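PDB 1YZV: ribonuclease mar1, putative from Trypanosoma cruzi, which is of unproven function but belongs to the isochorismatase family, whose members include hydrolases of small molecules. Local coordinates for residues L12-Y16 and I176-K182. Sequence-based numbering, arbitrary orientation.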
ATOM      1  N   LEU A  12      -2.416 -17.323  -5.250  1.00 28.29           N
ATOM      2  CA  LEU A  12      -2.604 -17.768  -3.888  1.00 26.81           C
ATOM      3  C   LEU A  12      -1.920 -19.116  -3.736  1.00 26.53           C
ATOM      4  O   LEU A  12      -1.482 -19.703  -4.737  1.00 22.04           O
ATOM      5  CB  LEU A  12      -4.091 -17.903  -3.602  1.00 26.03           C
ATOM      6  CG  LEU A  12      -4.910 -16.595  -3.630  1.00 22.40           C
ATOM      7  CD1 LEU A  12      -6.353 -16.927  -3.498  1.00 21.46           C
ATOM      8  CD2 LEU A  12      -4.440 -15.629  -2.571  1.00 25.45           C
ATOM      9  N   LEU A  13      -1.872 -19.628  -2.502  1.00 26.56           N
ATOM     10  CA  LEU A  13      -1.366 -20.976  -2.260  1.00 23.13           C
ATOM     11  C   LEU A  13      -2.191 -21.955  -3.097  1.00 22.19           C
ATOM     12  O   LEU A  13      -3.380 -21.751  -3.306  1.00 21.84           O
ATOM     13  CB  LEU A  13      -1.509 -21.342  -0.787  1.00 23.24           C
ATOM     14  CG  LEU A  13      -0.589 -20.595   0.175  1.00 23.73           C
ATOM     15  CD1 LEU A  13      -1.115 -20.748   1.583  1.00 25.43           C
ATOM     16  CD2 LEU A  13       0.844 -21.105   0.063  1.00 29.07           C
ATOM     17  N   LYS A  14      -1.523 -22.945  -3.654  1.00 20.94           N
ATOM     18  CA  LYS A  14      -2.180 -24.063  -4.324  1.00 23.43           C
ATOM     19  C   LYS A  14      -2.799 -24.982  -3.270  1.00 21.57           C
ATOM     20  O   LYS A  14      -2.424 -24.965  -2.056  1.00 20.64           O
ATOM     21  CB  LYS A  14      -1.173 -24.862  -5.150  1.00 23.42           C
ATOM     22  CG  LYS A  14      -0.608 -24.087  -6.360  1.00 29.39           C
ATOM     23  CD  LYS A  14       0.329 -24.929  -7.219  1.00 29.84           C
ATOM     24  CE  LYS A  14       0.824 -24.149  -8.439  1.00 38.48           C
ATOM     25  NZ  LYS A  14       1.939 -24.854  -9.163  1.00 42.49           N
ATOM     26  N   HIS A  15      -3.751 -25.780  -3.736  1.00 21.41           N
ATOM     27  CA  HIS A  15      -4.377 -26.789  -2.929  1.00 21.24           C
ATOM     28  C   HIS A  15      -3.304 -27.743  -2.420  1.00 23.07           C
ATOM     29  O   HIS A  15      -2.325 -28.037  -3.145  1.00 21.90           O
ATOM     30  CB  HIS A  15      -5.423 -27.556  -3.755  1.00 22.56           C
ATOM     31  CG  HIS A  15      -6.255 -28.472  -2.937  1.00 19.57           C
ATOM     32  ND1 HIS A  15      -5.809 -29.716  -2.532  1.00 21.24           N
ATOM     33  CD2 HIS A  15      -7.482 -28.313  -2.390  1.00 20.76           C
ATOM     34  CE1 HIS A  15      -6.730 -30.278  -1.768  1.00 26.50           C
ATOM     35  NE2 HIS A  15      -7.731 -29.424  -1.626  1.00 19.13           N
ATOM     36  N   TYR A  16      -3.479 -28.195  -1.174  1.00 22.13           N
ATOM     37  CA  TYR A  16      -2.476 -28.982  -0.517  1.00 24.76           C
ATOM     38  C   TYR A  16      -2.038 -30.221  -1.279  1.00 27.41           C
ATOM     39  O   TYR A  16      -0.894 -30.687  -1.076  1.00 26.22           O
ATOM     40  CB  TYR A  16      -2.880 -29.374   0.907  1.00 24.71           C
ATOM     41  CG  TYR A  16      -4.069 -30.300   1.027  1.00 24.83           C
ATOM     42  CD1 TYR A  16      -3.930 -31.678   0.860  1.00 24.97           C
ATOM     43  CD2 TYR A  16      -5.322 -29.804   1.365  1.00 20.05           C
ATOM     44  CE1 TYR A  16      -5.031 -32.548   0.947  1.00 27.88           C
ATOM     45  CE2 TYR A  16      -6.422 -30.659   1.509  1.00 23.15           C
ATOM     46  CZ  TYR A  16      -6.257 -32.054   1.345  1.00 23.19           C
ATOM     47  OH  TYR A  16      -7.368 -32.886   1.432  1.00 24.18           O
ATOM     48  N   ILE A 176      -5.127 -18.532   5.099  1.00 20.11           N
ATOM     49  CA  ILE A 176      -4.149 -19.527   4.651  1.00 20.59           C
ATOM     50  C   ILE A 176      -4.745 -20.955   4.729  1.00 21.55           C
ATOM     51  O   ILE A 176      -4.731 -21.700   3.725  1.00 21.29           O
ATOM     52  CB  ILE A 176      -2.850 -19.375   5.423  1.00 20.38           C
ATOM     53  CG1 ILE A 176      -2.132 -18.102   4.968  1.00 21.59           C
ATOM     54  CG2 ILE A 176      -1.949 -20.616   5.338  1.00 22.07           C
ATOM     55  CD1 ILE A 176      -1.111 -17.578   5.953  1.00 20.22           C
ATOM     56  N   LEU A 177      -5.385 -21.277   5.854  1.00 23.92           N
ATOM     57  CA  LEU A 177      -6.043 -22.565   5.983  1.00 21.93           C
ATOM     58  C   LEU A 177      -7.008 -22.825   4.818  1.00 23.68           C
ATOM     59  O   LEU A 177      -7.005 -23.919   4.207  1.00 21.82           O
ATOM     60  CB  LEU A 177      -6.773 -22.659   7.334  1.00 24.75           C
ATOM     61  CG  LEU A 177      -6.072 -23.414   8.426  1.00 30.40           C
ATOM     62  CD1 LEU A 177      -4.710 -22.800   8.726  1.00 35.89           C
ATOM     63  CD2 LEU A 177      -6.949 -23.498   9.673  1.00 29.99           C
ATOM     64  N   MET A 178      -7.860 -21.841   4.535  1.00 21.35           N
ATOM     65  CA  MET A 178      -8.938 -21.990   3.551  1.00 21.55           C
ATOM     66  C   MET A 178      -8.416 -21.904   2.108  1.00 22.35           C
ATOM     67  O   MET A 178      -8.969 -22.552   1.219  1.00 22.57           O
ATOM     68  CB  MET A 178     -10.036 -20.949   3.830  1.00 20.97           C
ATOM     69  CG  MET A 178     -10.673 -21.115   5.211  1.00 26.36           C
ATOM     70  SD  MET A 178     -11.538 -22.672   5.337  1.00 30.24           S
ATOM     71  CE  MET A 178     -10.330 -23.808   6.031  1.00 48.23           C
ATOM     72  N   GLN A 179      -7.274 -21.229   1.915  1.00 21.42           N
ATOM     73  CA  GLN A 179      -6.520 -21.289   0.639  1.00 22.68           C
ATOM     74  C   GLN A 179      -6.001 -22.685   0.287  1.00 22.29           C
ATOM     75  O   GLN A 179      -6.043 -23.106  -0.882  1.00 20.21           O
ATOM     76  CB  GLN A 179      -5.330 -20.312   0.614  1.00 20.92           C
ATOM     77  CG  GLN A 179      -5.730 -18.858   0.467  1.00 22.95           C
ATOM     78  CD  GLN A 179      -4.551 -17.911   0.778  1.00 23.13           C
ATOM     79  OE1 GLN A 179      -3.462 -18.128   0.300  1.00 25.33           O
ATOM     80  NE2 GLN A 179      -4.784 -16.908   1.606  1.00 23.43           N
ATOM     81  N   LEU A 180      -5.514 -23.398   1.288  1.00 20.02           N
ATOM     82  CA  LEU A 180      -4.964 -24.731   1.080  1.00 20.48           C
ATOM     83  C   LEU A 180      -6.070 -25.728   0.800  1.00 21.75           C
ATOM     84  O   LEU A 180      -5.794 -26.738   0.206  1.00 21.52           O
ATOM     85  CB  LEU A 180      -4.133 -25.193   2.271  1.00 19.70           C
ATOM     86  CG  LEU A 180      -2.823 -24.454   2.414  1.00 23.65           C
ATOM     87  CD1 LEU A 180      -2.293 -24.539   3.875  1.00 25.70           C
ATOM     88  CD2 LEU A 180      -1.800 -24.974   1.366  1.00 27.43           C
ATOM     89  N   LEU A 181      -7.260 -25.521   1.385  1.00 20.25           N
ATOM     90  CA  LEU A 181      -8.389 -26.439   1.227  1.00 23.65           C
ATOM     91  C   LEU A 181      -9.322 -26.195   0.046  1.00 24.20           C
ATOM     92  O   LEU A 181      -9.914 -27.156  -0.469  1.00 24.10           O
ATOM     93  CB  LEU A 181      -9.225 -26.509   2.499  1.00 22.23           C
ATOM     94  CG  LEU A 181      -8.791 -27.513   3.567  1.00 27.62           C
ATOM     95  CD1 LEU A 181      -7.318 -27.390   3.944  1.00 28.77           C
ATOM     96  CD2 LEU A 181      -9.608 -27.220   4.732  1.00 32.34           C
ATOM     97  N   LYS A 182      -9.644 -24.929  -0.216  1.00 23.36           N
ATOM     98  CA  LYS A 182     -10.457 -24.493  -1.375  1.00 23.84           C
ATOM     99  C   LYS A 182     -11.964 -24.791  -1.421  1.00 24.08           C
ATOM    100  O   LYS A 182     -12.696 -24.066  -2.114  1.00 21.10           O
ATOM    101  CB  LYS A 182      -9.809 -24.883  -2.729  1.00 27.45           C
ATOM    102  CG  LYS A 182      -8.352 -24.348  -2.797  1.00 27.41           C
ATOM    103  CD  LYS A 182      -7.887 -23.883  -4.133  1.00 30.33           C
ATOM    104  CE  LYS A 182      -6.440 -23.247  -4.045  1.00 29.48           C
ATOM    105  NZ  LYS A 182      -6.151 -21.944  -3.211  1.00 35.02           N
TER
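Lys182 NZ donates a 2.8 Å hydrogen bond to Leu13 O, across the two segments. Within its own segment, Lys182 NZ gives Gln179 O a 2.6 Å bond. Lys182 has left the helix with positive phi, and its side chain folds back so that one ammonium group serves both carbonyls. The second bond across the contact runs from Tyr16 N to Leu180 O, at 3.1 Å. Leu180 O also receives a CA-H...O contact from His15 CA at 3.4 Å and lies over one face of the His15 ring. Near the helix end, Gln179 O and Leu180 O thus take bonds from Lys182 NZ and Tyr16 N. The polar ends of His15 and Tyr16 both turn to Asp186, just beyond the helix. Gln179 OE1 and Leu13 N share the hydroxyl of Tyr169.

On the side facing the sheet, Leu13 CD1 packs on Ile176 CG2 at 3.8 Å and on Leu180 CG at 4.2 Å. Leu13 and Ile176 both continue onto Val114 and Val139 of the parallel sheet. Tyr16 CD2 meets Leu181 CD1 at 4.1 Å. A second subunit covers Leu12, Gln179 and Lys182.

The contact joins the N-terminal lead-in to strand 20-26 with the end of helix 173-181 in this alpha/beta fold. All three acceptors are main-chain carbonyls, so these bonds depend on the backbone path and on a lysine long enough to reach back.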